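PDB 4FXI: mRNA interferase toxin RelE from Escherichia coli, which cleaves mRNA in the ribosomal A site with codon specificity, inhibiting translation during amino acid starvation as the toxin partner of RelB. Local coordinates for residues Ala2-Asp6 against Leu34-Arg38; Ala11-Trp15 against Val75-Gly79; Gln25-Leu30 against Lys52-Arg56; Tyr60-Tyr64 against Val86-Ala90. The protein carries 1 engineered substitution. One frame throughout, in Å; residues are numbered along the deposited sequence.

Interaction 1 of 4, residues Ala2-Asp6 against Leu34-Arg38; sequences AYFLD and LESPR
Y3 and L34 join the two backbones where the chain leading into the edge strand passes the C-terminal end of helix 20-35: the amide N of Y3 donates to O of L34 at 2.9 Å, an almost straight bond (N-H...O 174°). With CG of Y3 anti to its carbonyl carbon (chi1 -79°), the ring presents one face to P37, and the two side chains cross at about a right angle. CG of P37 sits over the centre of that face, 3.6 Å from the centroid, in a CH-pi contact, while CD of P37 comes to 3.5 Å from CD1 of Y3. The far end of the tyrosine is tethered too, because its hydroxyl is hydrogen-bonded to D68. Beyond the backbone bond, L34 sends its branch forward along the strand, CD2 meeting CB of L5 at 4.0 Å and O of F4 at 3.9 Å. At the outer margin A2 lies against L34 and E35, its CB 3.6 Å from O of L34. The contact is largely a surface one, with P37 its buried member. It ties the end of helix 20-35 to the margin of the sheet: F4 and D6 pair with strand 72-78, Y3 and P37 both rest on V73 and on V66 of strand 60-67, and R38 forms salt bridges with D49 and D68.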
loop_
_atom_site.group_PDB
_atom_site.type_symbol
_atom_site.label_atom_id
_atom_site.label_comp_id
_atom_site.label_asym_id
_atom_site.label_seq_id
_atom_site.Cartn_x
_atom_site.Cartn_y
_atom_site.Cartn_z
ATOM N N ALA A 2 2.667 13.157 11.722
ATOM C CA ALA A 2 1.916 12.277 10.831
ATOM C C ALA A 2 2.069 12.698 9.371
ATOM O O ALA A 2 2.430 13.842 9.075
ATOM C CB ALA A 2 0.450 12.255 11.221
ATOM N N TYR A 3 1.784 11.763 8.468
ATOM C CA TYR A 3 1.892 11.998 7.030
ATOM C C TYR A 3 0.510 12.184 6.407
ATOM O O TYR A 3 -0.487 11.695 6.938
ATOM C CB TYR A 3 2.598 10.810 6.356
ATOM C CG TYR A 3 4.097 10.830 6.507
ATOM C CD1 TYR A 3 4.690 10.804 7.764
ATOM C CD2 TYR A 3 4.924 10.853 5.392
ATOM C CE1 TYR A 3 6.076 10.809 7.900
ATOM C CE2 TYR A 3 6.302 10.878 5.520
ATOM C CZ TYR A 3 6.873 10.852 6.775
ATOM O OH TYR A 3 8.248 10.865 6.898
ATOM N N PHE A 4 0.464 12.900 5.287
ATOM C CA PHE A 4 -0.749 12.998 4.479
ATOM C C PHE A 4 -0.870 11.765 3.596
ATOM O O PHE A 4 0.071 10.972 3.497
ATOM C CB PHE A 4 -0.702 14.253 3.592
ATOM C CG PHE A 4 -0.701 15.545 4.358
ATOM C CD1 PHE A 4 -1.893 16.113 4.785
ATOM C CD2 PHE A 4 0.489 16.200 4.642
ATOM C CE1 PHE A 4 -1.893 17.307 5.491
ATOM C CE2 PHE A 4 0.494 17.396 5.343
ATOM C CZ PHE A 4 -0.700 17.951 5.765
ATOM N N LEU A 5 -2.014 11.616 2.933
ATOM C CA LEU A 5 -2.271 10.431 2.112
ATOM C C LEU A 5 -2.587 10.803 0.668
ATOM O O LEU A 5 -3.265 11.798 0.414
ATOM C CB LEU A 5 -3.444 9.626 2.701
ATOM C CG LEU A 5 -3.990 8.446 1.884
ATOM C CD1 LEU A 5 -2.966 7.302 1.801
ATOM C CD2 LEU A 5 -5.293 7.937 2.480
ATOM N N ASP A 6 -2.096 9.999 -0.274
ATOM C CA ASP A 6 -2.426 10.185 -1.680
ATOM C C ASP A 6 -2.466 8.799 -2.315
ATOM O O ASP A 6 -1.797 7.882 -1.837
ATOM C CB ASP A 6 -1.369 11.061 -2.365
ATOM C CG ASP A 6 -1.778 11.489 -3.769
ATOM O OD1 ASP A 6 -2.995 11.631 -4.021
ATOM O OD2 ASP A 6 -0.885 11.687 -4.615
ATOM N N LEU A 34 -0.359 6.050 8.576
ATOM C CA LEU A 34 -0.218 7.490 8.428
ATOM C C LEU A 34 0.431 8.155 9.636
ATOM O O LEU A 34 1.082 9.194 9.505
ATOM C CB LEU A 34 -1.575 8.160 8.157
ATOM C CG LEU A 34 -2.235 7.802 6.833
ATOM C CD1 LEU A 34 -3.497 8.671 6.672
ATOM C CD2 LEU A 34 -1.317 8.014 5.642
ATOM N N GLU A 35 0.265 7.562 10.812
ATOM C CA GLU A 35 0.861 8.143 12.015
ATOM C C GLU A 35 2.384 8.034 12.012
ATOM O O GLU A 35 3.069 8.889 12.567
ATOM C CB GLU A 35 0.285 7.510 13.282
ATOM C CG GLU A 35 -1.188 7.824 13.512
ATOM C CD GLU A 35 -1.457 9.321 13.634
ATOM O OE1 GLU A 35 -0.698 10.015 14.349
ATOM O OE2 GLU A 35 -2.417 9.801 12.997
ATOM N N SER A 36 2.906 6.984 11.376
ATOM C CA SER A 36 4.348 6.737 11.314
ATOM C C SER A 36 4.608 5.628 10.286
ATOM O O SER A 36 4.605 4.440 10.621
ATOM C CB SER A 36 4.872 6.313 12.689
ATOM O OG SER A 36 6.272 6.090 12.664
ATOM N N PRO A 37 4.828 6.017 9.024
ATOM C CA PRO A 37 4.721 5.061 7.914
ATOM C C PRO A 37 5.957 4.213 7.640
ATOM O O PRO A 37 5.842 3.219 6.946
ATOM C CB PRO A 37 4.409 5.971 6.716
ATOM C CG PRO A 37 5.113 7.250 7.056
ATOM C CD PRO A 37 4.873 7.413 8.544
ATOM N N ARG A 38 7.111 4.589 8.171
ATOM C CA ARG A 38 8.294 3.772 7.977
ATOM C C ARG A 38 8.312 2.722 9.064
ATOM O O ARG A 38 8.641 3.000 10.217
ATOM C CB ARG A 38 9.555 4.631 7.994
ATOM C CG ARG A 38 9.588 5.644 6.849
ATOM C CD ARG A 38 10.943 6.338 6.793
ATOM N NE ARG A 38 11.025 7.338 5.734
ATOM C CZ ARG A 38 11.249 7.052 4.455
ATOM N NH1 ARG A 38 11.397 5.790 4.067
ATOM N NH2 ARG A 38 11.318 8.029 3.563
#

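Interaction 2 of 4, residues Ala11-Trp15 against Val75-Gly79; sequences ALKEW and VISVG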
loop_
_atom_site.group_PDB
_atom_site.type_symbol
_atom_site.label_atom_id
_atom_site.label_comp_id
_atom_site.label_asym_id
_atom_site.label_seq_id
_atom_site.Cartn_x
_atom_site.Cartn_y
_atom_site.Cartn_z
ATOM N N ALA A 11 -4.536 2.819 -8.207
ATOM C CA ALA A 11 -4.641 2.233 -6.874
ATOM C C ALA A 11 -5.938 2.632 -6.180
ATOM O O ALA A 11 -6.503 1.847 -5.417
ATOM C CB ALA A 11 -3.439 2.601 -6.013
ATOM N N LEU A 12 -6.429 3.842 -6.445
ATOM C CA LEU A 12 -7.676 4.260 -5.805
ATOM C C LEU A 12 -8.857 3.473 -6.367
ATOM O O LEU A 12 -9.796 3.130 -5.648
ATOM C CB LEU A 12 -7.904 5.764 -5.951
ATOM C CG LEU A 12 -9.120 6.310 -5.197
ATOM C CD1 LEU A 12 -9.012 6.031 -3.703
ATOM C CD2 LEU A 12 -9.300 7.801 -5.458
ATOM N N LYS A 13 -8.812 3.177 -7.659
ATOM C CA LYS A 13 -9.849 2.342 -8.256
ATOM C C LYS A 13 -9.846 0.936 -7.655
ATOM O O LYS A 13 -10.899 0.390 -7.334
ATOM C CB LYS A 13 -9.692 2.287 -9.777
ATOM C CG LYS A 13 -9.942 3.622 -10.458
ATOM C CD LYS A 13 -9.578 3.561 -11.938
ATOM C CE LYS A 13 -9.709 4.927 -12.598
ATOM N NZ LYS A 13 -9.107 4.938 -13.957
ATOM N N GLU A 14 -8.655 0.358 -7.503
ATOM C CA GLU A 14 -8.505 -0.928 -6.826
ATOM C C GLU A 14 -9.114 -0.887 -5.427
ATOM O O GLU A 14 -9.835 -1.800 -5.016
ATOM C CB GLU A 14 -7.026 -1.316 -6.746
ATOM C CG GLU A 14 -6.435 -1.702 -8.111
ATOM C CD GLU A 14 -4.925 -1.798 -8.100
ATOM O OE1 GLU A 14 -4.283 -1.059 -7.323
ATOM O OE2 GLU A 14 -4.378 -2.613 -8.875
ATOM N N TRP A 15 -8.817 0.188 -4.703
ATOM C CA TRP A 15 -9.341 0.388 -3.360
ATOM C C TRP A 15 -10.872 0.341 -3.323
ATOM O O TRP A 15 -11.458 -0.324 -2.469
ATOM C CB TRP A 15 -8.852 1.727 -2.819
ATOM C CG TRP A 15 -9.245 2.020 -1.403
ATOM C CD1 TRP A 15 -10.237 2.869 -0.987
ATOM C CD2 TRP A 15 -8.639 1.496 -0.215
ATOM N NE1 TRP A 15 -10.279 2.900 0.387
ATOM C CE2 TRP A 15 -9.315 2.062 0.882
ATOM C CE3 TRP A 15 -7.595 0.590 0.025
ATOM C CZ2 TRP A 15 -8.975 1.759 2.202
ATOM C CZ3 TRP A 15 -7.261 0.297 1.330
ATOM C CH2 TRP A 15 -7.947 0.880 2.403
ATOM N N VAL A 75 -0.090 5.661 -1.961
ATOM C CA VAL A 75 -0.525 4.289 -2.202
ATOM C C VAL A 75 -0.401 3.979 -3.689
ATOM O O VAL A 75 -1.050 4.617 -4.500
ATOM C CB VAL A 75 -1.980 4.085 -1.769
ATOM C CG1 VAL A 75 -2.434 2.644 -2.085
ATOM C CG2 VAL A 75 -2.122 4.379 -0.272
ATOM N N ILE A 76 0.436 3.008 -4.050
ATOM C CA ILE A 76 0.665 2.718 -5.474
ATOM C C ILE A 76 -0.027 1.465 -6.004
ATOM O O ILE A 76 -0.267 1.344 -7.208
ATOM C CB ILE A 76 2.148 2.572 -5.769
ATOM C CG1 ILE A 76 2.726 1.472 -4.909
ATOM C CG2 ILE A 76 2.876 3.849 -5.461
ATOM C CD1 ILE A 76 4.200 1.469 -4.930
ATOM N N SER A 77 -0.343 0.528 -5.120
ATOM C CA SER A 77 -0.878 -0.747 -5.557
ATOM C C SER A 77 -1.671 -1.435 -4.448
ATOM O O SER A 77 -1.204 -1.543 -3.309
ATOM C CB SER A 77 0.265 -1.661 -6.019
ATOM O OG SER A 77 -0.241 -2.865 -6.572
ATOM N N VAL A 78 -2.882 -1.882 -4.773
ATOM C CA VAL A 78 -3.620 -2.755 -3.863
ATOM C C VAL A 78 -4.234 -3.929 -4.627
ATOM O O VAL A 78 -4.963 -3.743 -5.607
ATOM C CB VAL A 78 -4.636 -1.992 -2.947
ATOM C CG1 VAL A 78 -4.647 -0.516 -3.246
ATOM C CG2 VAL A 78 -6.033 -2.597 -3.020
ATOM N N GLY A 79 -3.883 -5.137 -4.196
ATOM C CA GLY A 79 -4.272 -6.349 -4.895
ATOM C C GLY A 79 -3.699 -7.606 -4.264
ATOM O O GLY A 79 -3.315 -7.597 -3.100
HETATM O O HOH W 1 -2.345 -3.982 -7.838
#
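The carboxylate of E14 is gripped from several directions. Its OE1 accepts the backbone N-H of V78 at 3.0 Å, along a nearly straight N-H...O line of 174° but from above the carboxylate plane, 50° out of it. OE2 takes a hydrogen from a water 2.7 Å away, and the same water donates to OG of S77, so the glutamate holds the strand both directly and through solvent. OE2 also forms a salt bridge with R93 of the C-terminal helix, and OG of S77 is hydrogen-bonded to the carbonyl of V86. An extended chain beyond CG carries the carboxylate from helix 9-17 across to the strand, the two axes lying 7.2 Å apart at 45°. One turn earlier, A11 lets the helix settle close: its CB lies 3.5 Å from O of V75, against the peptide that joins V75 to I76. CG1 of V75 lies 4.1 Å from CB of A11, and CG1 of V78 meets O of A11 at 3.7 Å. I76 and S77 together face V63 on the next strand, a classic beta bulge. The helix is thus held by apolar contact at A11 and by a polar link at E14, partly reached by solvent. There OE1 also faces O of V78, a second acceptor, at 3.3 Å without a bond; R93 would be expected to offset the negative charge and probably favours the ionised carboxylate.

Interaction 3 of 4, residues Gln25-Leu30 against Lys52-Arg56; sequences QLKKKL and KIKLR. With SO4 (sulfate ion), chain D.
I53 turns its side chain into helix 25-30, whose axis crosses strand 52-54 at 133° and 9.1 Å. Its two branches divide the work: CG2 lies against the aliphatic part of K29, 3.6 Å from CD, and CD1 is set on the helix backbone, 3.8 Å from CA of L30. The side chains of K29 and I53 lie alongside each other, pointing opposite ways, and the lysine chain continues past I53 to bring CE to 3.6 Å from O of K54. This is the helix-on-sheet packing of the RelE/ParE fold, in which helix 20-35 covers one side of the sheet and W15 and L18 adjoin L26. K54 points the other way. Its chain, bent at chi3 (-71°), carries NZ to 3.0 Å from O1 of a sulfate that is also held by R61 and Y87; K54 is an inferred transition-state stabiliser, and the anion probably came from the crystallisation liquor. L55 returns to the helix, crossing L26 at about a right angle, with CG of L55 3.7 Å from CD2 of L26. CD2 of L55 reaches CE of K29 at 3.9 Å and CB of Q25 at 4.0 Å, towards the exposed margin.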
loop_
_atom_site.group_PDB
_atom_site.type_symbol
_atom_site.label_atom_id
_atom_site.label_comp_id
_atom_site.label_asym_id
_atom_site.label_seq_id
_atom_site.Cartn_x
_atom_site.Cartn_y
_atom_site.Cartn_z
ATOM N N GLN A 25 -10.300 -3.845 6.817
ATOM C CA GLN A 25 -9.116 -4.415 7.457
ATOM C C GLN A 25 -7.878 -3.624 7.073
ATOM O O GLN A 25 -7.066 -3.262 7.926
ATOM C CB GLN A 25 -8.920 -5.872 7.032
ATOM C CG GLN A 25 -9.941 -6.838 7.592
ATOM C CD GLN A 25 -9.657 -8.268 7.182
ATOM O OE1 GLN A 25 -8.781 -8.927 7.745
ATOM N NE2 GLN A 25 -10.386 -8.751 6.187
ATOM N N LEU A 26 -7.738 -3.367 5.775
ATOM C CA LEU A 26 -6.624 -2.580 5.258
ATOM C C LEU A 26 -6.726 -1.132 5.711
ATOM O O LEU A 26 -5.715 -0.471 5.950
ATOM C CB LEU A 26 -6.588 -2.628 3.734
ATOM C CG LEU A 26 -6.203 -3.952 3.079
ATOM C CD1 LEU A 26 -6.345 -3.827 1.570
ATOM C CD2 LEU A 26 -4.776 -4.332 3.454
ATOM N N LYS A 27 -7.952 -0.634 5.843
ATOM C CA LYS A 27 -8.129 0.762 6.208
ATOM C C LYS A 27 -7.602 1.047 7.609
ATOM O O LYS A 27 -6.906 2.041 7.821
ATOM C CB LYS A 27 -9.595 1.189 6.075
ATOM C CG LYS A 27 -9.876 2.581 6.607
ATOM C CD LYS A 27 -11.349 2.958 6.394
ATOM C CE LYS A 27 -11.721 4.186 7.185
ATOM N NZ LYS A 27 -13.082 4.716 6.821
ATOM N N LYS A 28 -7.913 0.160 8.554
ATOM C CA LYS A 28 -7.428 0.304 9.926
ATOM C C LYS A 28 -5.909 0.387 9.974
ATOM O O LYS A 28 -5.340 1.216 10.692
ATOM C CB LYS A 28 -7.907 -0.859 10.791
ATOM C CG LYS A 28 -7.377 -0.831 12.208
ATOM C CD LYS A 28 -8.038 -1.898 13.066
ATOM C CE LYS A 28 -7.146 -2.310 14.231
ATOM N NZ LYS A 28 -6.699 -1.144 15.040
ATOM N N LYS A 29 -5.264 -0.477 9.197
ATOM C CA LYS A 29 -3.806 -0.533 9.129
ATOM C C LYS A 29 -3.203 0.677 8.403
ATOM O O LYS A 29 -2.176 1.222 8.820
ATOM C CB LYS A 29 -3.363 -1.845 8.478
ATOM C CG LYS A 29 -3.702 -3.091 9.309
ATOM C CD LYS A 29 -3.243 -4.365 8.596
ATOM C CE LYS A 29 -3.376 -5.590 9.486
ATOM N NZ LYS A 29 -2.473 -5.492 10.672
ATOM N N LEU A 30 -3.840 1.093 7.317
ATOM C CA LEU A 30 -3.439 2.303 6.606
ATOM C C LEU A 30 -3.498 3.564 7.473
ATOM O O LEU A 30 -2.594 4.400 7.435
ATOM C CB LEU A 30 -4.290 2.468 5.336
ATOM C CG LEU A 30 -3.887 3.619 4.417
ATOM C CD1 LEU A 30 -2.430 3.480 3.995
ATOM C CD2 LEU A 30 -4.801 3.678 3.196
ATOM N N LYS A 52 4.883 -2.516 2.548
ATOM C CA LYS A 52 3.641 -3.232 2.312
ATOM C C LYS A 52 2.770 -3.209 3.556
ATOM O O LYS A 52 3.262 -3.026 4.675
ATOM C CB LYS A 52 3.926 -4.684 1.917
ATOM C CG LYS A 52 4.567 -5.499 3.016
ATOM C CD LYS A 52 4.604 -6.985 2.671
ATOM C CE LYS A 52 5.497 -7.746 3.634
ATOM N NZ LYS A 52 5.091 -7.548 5.057
ATOM N N ILE A 53 1.466 -3.366 3.346
ATOM C CA ILE A 53 0.554 -3.726 4.411
ATOM C C ILE A 53 0.036 -5.110 4.080
ATOM O O ILE A 53 -0.423 -5.349 2.953
ATOM C CB ILE A 53 -0.657 -2.782 4.492
ATOM C CG1 ILE A 53 -0.184 -1.340 4.607
ATOM C CG2 ILE A 53 -1.526 -3.177 5.680
ATOM C CD1 ILE A 53 -1.325 -0.315 4.781
ATOM N N LYS A 54 0.136 -6.017 5.048
ATOM C CA LYS A 54 -0.228 -7.411 4.840
ATOM C C LYS A 54 -1.449 -7.788 5.674
ATOM O O LYS A 54 -1.635 -7.289 6.781
ATOM C CB LYS A 54 0.953 -8.323 5.203
ATOM C CG LYS A 54 0.667 -9.814 5.056
ATOM C CD LYS A 54 1.806 -10.691 5.579
ATOM C CE LYS A 54 3.034 -10.623 4.680
ATOM N NZ LYS A 54 4.030 -11.692 5.001
ATOM N N LEU A 55 -2.290 -8.660 5.125
ATOM C CA LEU A 55 -3.356 -9.295 5.889
ATOM C C LEU A 55 -3.039 -10.781 6.056
ATOM O O LEU A 55 -2.485 -11.414 5.151
ATOM C CB LEU A 55 -4.704 -9.118 5.194
ATOM C CG LEU A 55 -5.180 -7.683 4.977
ATOM C CD1 LEU A 55 -6.568 -7.674 4.350
ATOM C CD2 LEU A 55 -5.178 -6.936 6.294
ATOM N N ARG A 56 -3.387 -11.332 7.211
ATOM C CA ARG A 56 -3.042 -12.712 7.536
ATOM C C ARG A 56 -3.710 -13.755 6.632
ATOM O O ARG A 56 -3.126 -14.806 6.357
ATOM C CB ARG A 56 -3.336 -13.005 9.011
ATOM C CG ARG A 56 -3.169 -14.464 9.404
ATOM C CD ARG A 56 -2.374 -14.616 10.687
ATOM N NE ARG A 56 -3.001 -13.920 11.807
ATOM C CZ ARG A 56 -3.965 -14.436 12.562
ATOM N NH1 ARG A 56 -4.423 -15.657 12.317
ATOM N NH2 ARG A 56 -4.472 -13.732 13.563
HETATM S S SO4 D . 3.695 -11.660 0.938
HETATM O O1 SO4 D . 4.593 -11.614 2.089
HETATM O O2 SO4 D . 4.481 -11.818 -0.283
HETATM O O3 SO4 D . 2.766 -12.779 1.080
HETATM O O4 SO4 D . 2.934 -10.417 0.860
#

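Interaction 4 of 4, residues Tyr60-Tyr64 against Val86-Ala90; sequences YRLVY and VYSEA. With SO4 (sulfate ion), chain D.
V63 and V86 lie in the close-packed half of this contact, where helix 86-90 runs along strand 60-64 at 22° with axes 9.0 Å apart. The two branches of V63 part company: CG1 meets CB of A90 at 3.8 Å, whereas CG2 lies 3.8 Å from CD1 of the Y87 ring and also touches CG2 of V86. V86 itself packs beside R61, its CG1 3.8 Å from CB of the arginine and its CG2 against O of R61. That same CG1 sits over the centre of one face of the Y87 ring, and V63 CG2 comes obliquely to the ring from that same side. In contrast to the buried V63, V86 and A90, R61 and Y87 are partly exposed, and between their polar ends a sulfate from the liquor takes its place. The R61 chain bends at chi2 (-69°), bringing NE to 2.7 Å from O4 of the sulfate, while NH2 donates to O3 at 3.1 Å. Y87 OH also bonds O4, at an unusually short and uncertain length. NH1 turns back to O of Y60 at 2.8 Å, arriving well out of the carbonyl plane although that oxygen lies nearly in the guanidinium plane. K54 binds the sulfate too, and K52, the inferred proton acceptor, has its side chain beside Y87. The adjoining A81 is engineered, so the inferred proton donor is missing here. R61 and K54 are both inferred transition-state stabilisers, and their shared hold on a tetrahedral anion is consistent with a pocket that receives a phosphate of the mRNA.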
loop_
_atom_site.group_PDB
_atom_site.type_symbol
_atom_site.label_atom_id
_atom_site.label_comp_id
_atom_site.label_asym_id
_atom_site.label_seq_id
_atom_site.Cartn_x
_atom_site.Cartn_y
_atom_site.Cartn_z
ATOM N N TYR A 60 -4.881 -10.163 0.382
ATOM C CA TYR A 60 -4.720 -8.861 -0.239
ATOM C C TYR A 60 -3.570 -8.090 0.396
ATOM O O TYR A 60 -3.218 -8.325 1.550
ATOM C CB TYR A 60 -6.024 -8.073 -0.128
ATOM C CG TYR A 60 -6.992 -8.402 -1.235
ATOM C CD1 TYR A 60 -7.826 -9.509 -1.151
ATOM C CD2 TYR A 60 -7.055 -7.621 -2.377
ATOM C CE1 TYR A 60 -8.706 -9.817 -2.169
ATOM C CE2 TYR A 60 -7.928 -7.920 -3.399
ATOM C CZ TYR A 60 -8.753 -9.020 -3.291
ATOM O OH TYR A 60 -9.625 -9.319 -4.312
ATOM N N ARG A 61 -2.983 -7.177 -0.377
ATOM C CA ARG A 61 -1.832 -6.401 0.066
ATOM C C ARG A 61 -1.973 -4.972 -0.406
ATOM O O ARG A 61 -2.556 -4.712 -1.457
ATOM C CB ARG A 61 -0.548 -6.968 -0.541
ATOM C CG ARG A 61 -0.282 -8.424 -0.230
ATOM C CD ARG A 61 0.052 -8.621 1.237
ATOM N NE ARG A 61 0.386 -10.014 1.523
ATOM C CZ ARG A 61 -0.486 -10.921 1.951
ATOM N NH1 ARG A 61 -1.757 -10.586 2.155
ATOM N NH2 ARG A 61 -0.086 -12.161 2.183
ATOM N N LEU A 62 -1.427 -4.040 0.363
ATOM C CA LEU A 62 -1.338 -2.661 -0.088
ATOM C C LEU A 62 0.137 -2.281 -0.130
ATOM O O LEU A 62 0.881 -2.540 0.818
ATOM C CB LEU A 62 -2.152 -1.714 0.828
ATOM C CG LEU A 62 -2.195 -0.236 0.419
ATOM C CD1 LEU A 62 -3.539 0.398 0.797
ATOM C CD2 LEU A 62 -1.050 0.593 1.025
ATOM N N VAL A 63 0.562 -1.676 -1.234
ATOM C CA VAL A 63 1.925 -1.204 -1.338
ATOM C C VAL A 63 1.950 0.321 -1.383
ATOM O O VAL A 63 1.199 0.941 -2.125
ATOM C CB VAL A 63 2.626 -1.774 -2.593
ATOM C CG1 VAL A 63 4.047 -1.253 -2.682
ATOM C CG2 VAL A 63 2.616 -3.311 -2.552
ATOM N N TYR A 64 2.813 0.933 -0.581
ATOM C CA TYR A 64 2.891 2.383 -0.573
ATOM C C TYR A 64 4.320 2.880 -0.599
ATOM O O TYR A 64 5.230 2.190 -0.151
ATOM C CB TYR A 64 2.137 2.981 0.628
ATOM C CG TYR A 64 2.680 2.599 2.002
ATOM C CD1 TYR A 64 3.678 3.351 2.625
ATOM C CD2 TYR A 64 2.164 1.507 2.687
ATOM C CE1 TYR A 64 4.165 2.999 3.890
ATOM C CE2 TYR A 64 2.632 1.158 3.950
ATOM C CZ TYR A 64 3.637 1.897 4.537
ATOM O OH TYR A 64 4.082 1.533 5.793
ATOM N N VAL A 86 0.499 -8.043 -7.010
ATOM C CA VAL A 86 0.393 -6.716 -6.399
ATOM C C VAL A 86 1.753 -6.012 -6.429
ATOM O O VAL A 86 1.834 -4.794 -6.594
ATOM C CB VAL A 86 -0.177 -6.787 -4.959
ATOM C CG1 VAL A 86 0.725 -7.609 -4.044
ATOM C CG2 VAL A 86 -0.413 -5.382 -4.384
ATOM N N TYR A 87 2.814 -6.803 -6.320
ATOM C CA TYR A 87 4.176 -6.279 -6.259
ATOM C C TYR A 87 4.744 -5.903 -7.628
ATOM O O TYR A 87 5.409 -4.878 -7.768
ATOM C CB TYR A 87 5.089 -7.278 -5.542
ATOM C CG TYR A 87 4.651 -7.536 -4.116
ATOM C CD1 TYR A 87 4.642 -6.505 -3.181
ATOM C CD2 TYR A 87 4.220 -8.794 -3.710
ATOM C CE1 TYR A 87 4.236 -6.723 -1.882
ATOM C CE2 TYR A 87 3.809 -9.020 -2.407
ATOM C CZ TYR A 87 3.825 -7.978 -1.498
ATOM O OH TYR A 87 3.420 -8.188 -0.201
ATOM N N SER A 88 4.478 -6.722 -8.641
ATOM C CA SER A 88 4.933 -6.392 -9.987
ATOM C C SER A 88 4.206 -5.153 -10.519
ATOM O O SER A 88 4.801 -4.321 -11.202
ATOM C CB SER A 88 4.768 -7.582 -10.931
ATOM O OG SER A 88 5.702 -8.605 -10.615
ATOM N N GLU A 89 2.925 -5.017 -10.181
ATOM C CA GLU A 89 2.176 -3.824 -10.563
ATOM C C GLU A 89 2.742 -2.572 -9.898
ATOM O O GLU A 89 2.841 -1.514 -10.520
ATOM C CB GLU A 89 0.691 -3.965 -10.215
ATOM C CG GLU A 89 -0.165 -4.430 -11.376
ATOM C CD GLU A 89 -0.010 -3.554 -12.608
ATOM O OE1 GLU A 89 0.176 -4.111 -13.709
ATOM O OE2 GLU A 89 -0.080 -2.313 -12.479
ATOM N N ALA A 90 3.107 -2.691 -8.629
ATOM C CA ALA A 90 3.694 -1.563 -7.912
ATOM C C ALA A 90 4.981 -1.087 -8.594
ATOM O O ALA A 90 5.183 0.113 -8.786
ATOM C CB ALA A 90 3.955 -1.928 -6.455
HETATM S S SO4 D . 3.695 -11.660 0.938
HETATM O O1 SO4 D . 4.593 -11.614 2.089
HETATM O O2 SO4 D . 4.481 -11.818 -0.283
HETATM O O3 SO4 D . 2.766 -12.779 1.080
HETATM O O4 SO4 D . 2.934 -10.417 0.860
#

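Overall arrangement
From the N terminus, interaction 1 closes the first loop, bringing the end of helix 20-35 back to the start of edge strand 4-7. Interaction 2 begins inside that loop and ends far beyond it, so the two cross, fixing helix 9-17 to strand 72-78; interaction 1 is also crossed by interaction 3, which opens from helix 20-35 and reaches the other edge strand, 52-54. Interaction 3 is nested within interaction 2. Interaction 4 follows 1 and 3 in series and crosses interaction 2, setting the C-terminal helix against strand 60-67. All four reach one sheet, ordered 4-7, 72-78, 60-67, 52-54, and interactions 3 and 4 share the sulfate.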